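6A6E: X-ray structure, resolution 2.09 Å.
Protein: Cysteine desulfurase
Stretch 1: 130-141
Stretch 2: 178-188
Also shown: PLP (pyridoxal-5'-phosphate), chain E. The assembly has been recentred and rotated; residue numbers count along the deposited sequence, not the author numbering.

Stretch 1, residues 130-141: QVEHHANLVPWV
Stretch 2 178-188: KVVSITGQSNV

The contact is a buried, largely polar packing of an irregular loop and the start of a helix against a strand and the loop that follows it, held by two direct hydrogen bonds and a bridging water, and it buries 436 Å² in total.

Residues 179-183 form the strand, with phi/psi from -136/138 at Val179 to -71/142 at Thr183. In the other stretch, Glu132 and His133 are extended (-63/140 and -56/146), a short 3-10 segment spans His134 and Ala135, and Leu137 occupies the N-cap position before the helix that begins at Val138. The backbone turns through Asn136 N to His133 O (2.9 Å) and Val138 N to His134 O (2.8 Å). The two stretches run in roughly opposite senses, but the register is irregular: CA atoms pair as Glu132 with Thr183 at 6.3 Å and Asn136 with Ser181 at 7.3 Å, while Val131 CA lies 6.7 Å from Ser186 CA and His133 CA 7.3 Å from Asn187 CA.

Asn136 (chi1 t) is central to the polar network. Its OD1 accepts from Ser181 OG at 2.6 Å, where Ser181 is also t, and from Trp140 NE1 at 2.9 Å, so one carbonyl oxygen ties strand to helix. Its ND2 donates to Glu132 OE2 at 3.0 Å. Glu132 leaves its backbone sideways, but chi1 and chi2, both m, bring the carboxylate to the strand, where Thr183 N donates to Glu132 OE1 at 3.0 Å and 155°. The buried carboxylate thus accepts hydrogen bonds from both stretches, from Asn136 ND2 and Thr183 N.

Trp140 (chi1 m, chi2 111°) extends this contact toward the beginning of the strand. Its CZ2 lies 3.8 Å from Ser181 CB and its CH2 3.9 Å from Val179 CG1, both approached obliquely. Val179 and Ser181 point toward the loop and helix, whereas the intervening Val180 points away, in the alternation usual for a strand.

At the other end, Val131 (m) places CG2 4.1 Å from Thr183 CG2 and 4.2 Å from Ser186 CB. Water 1 links the backbone of Val131 to the side chains of Ser186 and Asn187, donating to Val131 O and to Asn187 OD1, each at 2.5 Å, and lying 2.7 Å from Ser186 OG in a further hydrogen bond. Asn187 (chi1 p) brings ND2 to 3.6 Å from His133 CD2, at the edge of the imidazole. ND1 of His133 (t, chi2 -70°) accepts a hydrogen bond from Ala135 N at 2.9 Å, and one ring face is covered by PLP C6. The cofactor also meets both stretches directly, with N1 3.5 Å from His133 CB and O3 3.6 Å from Asn187 CB.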

# COMPACT_ATOMS: atom_id res chain seq x y z
N GLN A 130 24.34 3.64 -13.34
CA GLN A 130 24.28 5.07 -13.21
C GLN A 130 22.92 5.66 -13.62
O GLN A 130 22.63 6.81 -13.28
CB GLN A 130 25.39 5.77 -14.03
CG GLN A 130 26.71 5.77 -13.31
CD GLN A 130 27.84 6.59 -13.98
OE1 GLN A 130 27.87 6.82 -15.18
NE2 GLN A 130 28.78 7.03 -13.14
N VAL A 131 22.12 4.94 -14.38
CA VAL A 131 20.87 5.51 -14.80
C VAL A 131 19.68 5.10 -13.91
O VAL A 131 18.51 5.35 -14.26
CB VAL A 131 20.58 5.13 -16.28
CG1 VAL A 131 21.84 5.33 -17.12
CG2 VAL A 131 20.13 3.71 -16.43
N GLU A 132 19.92 4.48 -12.76
CA GLU A 132 18.77 4.03 -11.89
C GLU A 132 17.92 5.21 -11.38
O GLU A 132 18.40 6.30 -11.07
CB GLU A 132 19.24 3.23 -10.72
CG GLU A 132 20.03 1.99 -11.06
CD GLU A 132 19.28 1.09 -12.03
OE1 GLU A 132 19.91 0.52 -12.98
OE2 GLU A 132 18.04 0.92 -11.80
N HIS A 133 16.64 4.96 -11.38
CA HIS A 133 15.65 5.68 -10.61
C HIS A 133 16.03 5.66 -9.12
O HIS A 133 16.66 4.73 -8.62
CB HIS A 133 14.28 5.05 -10.92
CG HIS A 133 13.10 5.78 -10.34
ND1 HIS A 133 12.82 5.80 -8.98
CD2 HIS A 133 12.08 6.43 -10.94
CE1 HIS A 133 11.72 6.49 -8.77
NE2 HIS A 133 11.25 6.89 -9.94
N HIS A 134 15.70 6.76 -8.41
CA HIS A 134 15.96 6.86 -6.96
C HIS A 134 15.50 5.62 -6.19
O HIS A 134 16.13 5.23 -5.24
CB HIS A 134 15.32 8.13 -6.37
CG HIS A 134 16.00 9.38 -6.83
ND1 HIS A 134 15.41 10.63 -6.78
CD2 HIS A 134 17.19 9.54 -7.46
CE1 HIS A 134 16.24 11.52 -7.31
NE2 HIS A 134 17.31 10.87 -7.75
N ALA A 135 14.40 5.02 -6.63
CA ALA A 135 13.86 3.79 -5.96
C ALA A 135 14.80 2.60 -5.95
O ALA A 135 14.77 1.76 -5.02
CB ALA A 135 12.59 3.40 -6.64
N ASN A 136 15.64 2.52 -6.99
CA ASN A 136 16.69 1.50 -7.10
C ASN A 136 18.10 2.08 -6.91
O ASN A 136 19.10 1.54 -7.43
CB ASN A 136 16.58 0.74 -8.43
CG ASN A 136 17.30 -0.61 -8.38
OD1 ASN A 136 17.40 -1.23 -7.32
ND2 ASN A 136 17.77 -1.09 -9.55
N LEU A 137 18.20 3.16 -6.13
CA LEU A 137 19.47 3.81 -5.89
C LEU A 137 19.55 4.24 -4.43
O LEU A 137 20.41 3.76 -3.69
CB LEU A 137 19.75 4.94 -6.90
CG LEU A 137 21.14 5.60 -6.83
CD1 LEU A 137 21.56 6.14 -8.17
CD2 LEU A 137 21.18 6.72 -5.82
N VAL A 138 18.62 5.06 -3.99
CA VAL A 138 18.67 5.57 -2.63
C VAL A 138 18.61 4.50 -1.57
O VAL A 138 19.35 4.62 -0.60
CB VAL A 138 17.57 6.61 -2.35
CG1 VAL A 138 17.74 7.21 -0.96
CG2 VAL A 138 17.65 7.67 -3.43
N PRO A 139 17.81 3.43 -1.73
CA PRO A 139 17.89 2.47 -0.63
C PRO A 139 19.30 1.87 -0.45
O PRO A 139 19.78 1.71 0.66
CB PRO A 139 16.88 1.37 -1.01
CG PRO A 139 15.98 1.96 -2.03
CD PRO A 139 16.77 3.05 -2.71
N TRP A 140 19.94 1.51 -1.56
CA TRP A 140 21.28 0.94 -1.54
C TRP A 140 22.29 1.93 -0.94
O TRP A 140 22.99 1.59 -0.03
CB TRP A 140 21.70 0.53 -2.97
CG TRP A 140 20.76 -0.44 -3.65
CD1 TRP A 140 19.96 -0.17 -4.72
CD2 TRP A 140 20.55 -1.82 -3.35
NE1 TRP A 140 19.21 -1.27 -5.04
CE2 TRP A 140 19.61 -2.31 -4.25
CE3 TRP A 140 21.08 -2.69 -2.40
CZ2 TRP A 140 19.15 -3.63 -4.21
CZ3 TRP A 140 20.67 -3.99 -2.40
CH2 TRP A 140 19.72 -4.44 -3.30
N VAL A 141 22.29 3.17 -1.40
CA VAL A 141 23.28 4.14 -0.97
C VAL A 141 23.06 4.49 0.50
O VAL A 141 23.99 4.43 1.30
CB VAL A 141 23.21 5.40 -1.81
CG1 VAL A 141 24.01 6.52 -1.21
CG2 VAL A 141 23.59 5.08 -3.26
N LYS A 178 28.00 -9.35 -4.93
CA LYS A 178 27.06 -10.18 -4.22
C LYS A 178 25.64 -9.97 -4.79
O LYS A 178 24.87 -10.94 -4.95
CB LYS A 178 27.15 -9.93 -2.71
CG LYS A 178 26.35 -10.93 -1.88
CD LYS A 178 26.90 -12.36 -2.08
CE LYS A 178 26.85 -13.22 -0.84
NZ LYS A 178 27.68 -12.59 0.23
N VAL A 179 25.32 -8.73 -5.15
CA VAL A 179 23.99 -8.36 -5.69
C VAL A 179 24.19 -7.43 -6.88
O VAL A 179 25.05 -6.55 -6.84
CB VAL A 179 23.13 -7.64 -4.61
CG1 VAL A 179 21.81 -7.12 -5.17
CG2 VAL A 179 22.86 -8.61 -3.52
N VAL A 180 23.41 -7.65 -7.94
CA VAL A 180 23.33 -6.74 -9.07
C VAL A 180 21.83 -6.30 -9.14
O VAL A 180 20.94 -7.15 -9.20
CB VAL A 180 23.71 -7.44 -10.40
CG1 VAL A 180 23.48 -6.57 -11.63
CG2 VAL A 180 25.19 -7.80 -10.40
N SER A 181 21.56 -5.00 -9.09
CA SER A 181 20.20 -4.49 -9.23
C SER A 181 20.18 -3.51 -10.34
O SER A 181 20.83 -2.50 -10.28
CB SER A 181 19.72 -3.83 -7.94
OG SER A 181 18.31 -3.62 -7.94
N ILE A 182 19.40 -3.78 -11.36
CA ILE A 182 19.42 -2.92 -12.48
C ILE A 182 18.03 -2.71 -13.05
O ILE A 182 17.20 -3.62 -12.94
CB ILE A 182 20.37 -3.52 -13.59
CG1 ILE A 182 20.58 -2.48 -14.70
CG2 ILE A 182 19.81 -4.82 -14.15
CD1 ILE A 182 21.75 -2.76 -15.61
N THR A 183 17.81 -1.57 -13.70
CA THR A 183 16.56 -1.29 -14.34
C THR A 183 16.38 -2.16 -15.58
O THR A 183 17.32 -2.51 -16.27
CB THR A 183 16.43 0.21 -14.73
OG1 THR A 183 15.14 0.41 -15.27
CG2 THR A 183 17.49 0.66 -15.79
N GLY A 184 15.16 -2.59 -15.80
CA GLY A 184 14.81 -3.30 -17.00
C GLY A 184 14.66 -2.31 -18.15
O GLY A 184 14.78 -2.70 -19.34
N GLN A 185 14.37 -1.05 -17.83
CA GLN A 185 14.29 0.03 -18.83
C GLN A 185 14.27 1.37 -18.12
O GLN A 185 13.48 1.55 -17.17
CB GLN A 185 13.00 -0.09 -19.64
CG GLN A 185 12.76 1.06 -20.62
CD GLN A 185 11.42 0.99 -21.32
OE1 GLN A 185 10.56 0.23 -20.91
NE2 GLN A 185 11.25 1.73 -22.38
N SER A 186 15.12 2.30 -18.57
CA SER A 186 15.26 3.62 -17.95
C SER A 186 14.03 4.45 -18.22
O SER A 186 13.50 4.46 -19.34
CB SER A 186 16.53 4.35 -18.41
OG SER A 186 16.54 5.73 -18.03
N ASN A 187 13.59 5.11 -17.15
CA ASN A 187 12.50 6.07 -17.19
C ASN A 187 12.93 7.43 -17.76
O ASN A 187 12.09 8.30 -17.88
CB ASN A 187 11.91 6.30 -15.78
CG ASN A 187 12.83 7.06 -14.86
OD1 ASN A 187 14.00 6.72 -14.76
ND2 ASN A 187 12.32 8.08 -14.17
N VAL A 188 14.22 7.59 -18.09
CA VAL A 188 14.78 8.83 -18.70
C VAL A 188 15.38 8.62 -20.11
O VAL A 188 15.01 9.31 -21.06
CB VAL A 188 15.87 9.42 -17.80
CG1 VAL A 188 16.49 10.64 -18.46
CG2 VAL A 188 15.26 9.84 -16.46
N1 PLP E . 11.81 2.61 -11.28
C2 PLP E . 11.47 3.01 -12.48
C2A PLP E . 12.38 2.79 -13.64
C3 PLP E . 10.19 3.72 -12.61
O3 PLP E . 9.85 4.16 -13.81
C4 PLP E . 9.31 3.89 -11.45
C4A PLP E . 8.00 4.49 -11.53
C5 PLP E . 9.82 3.43 -10.16
C6 PLP E . 11.04 2.83 -10.18
C5A PLP E . 9.04 3.64 -8.85
O4P PLP E . 7.67 3.25 -8.79
P PLP E . 6.62 3.62 -7.61
O1P PLP E . 7.06 2.98 -6.36
O2P PLP E . 6.62 5.12 -7.66
O3P PLP E . 5.38 2.98 -8.17
O HOH W 1 16.34 6.00 -15.40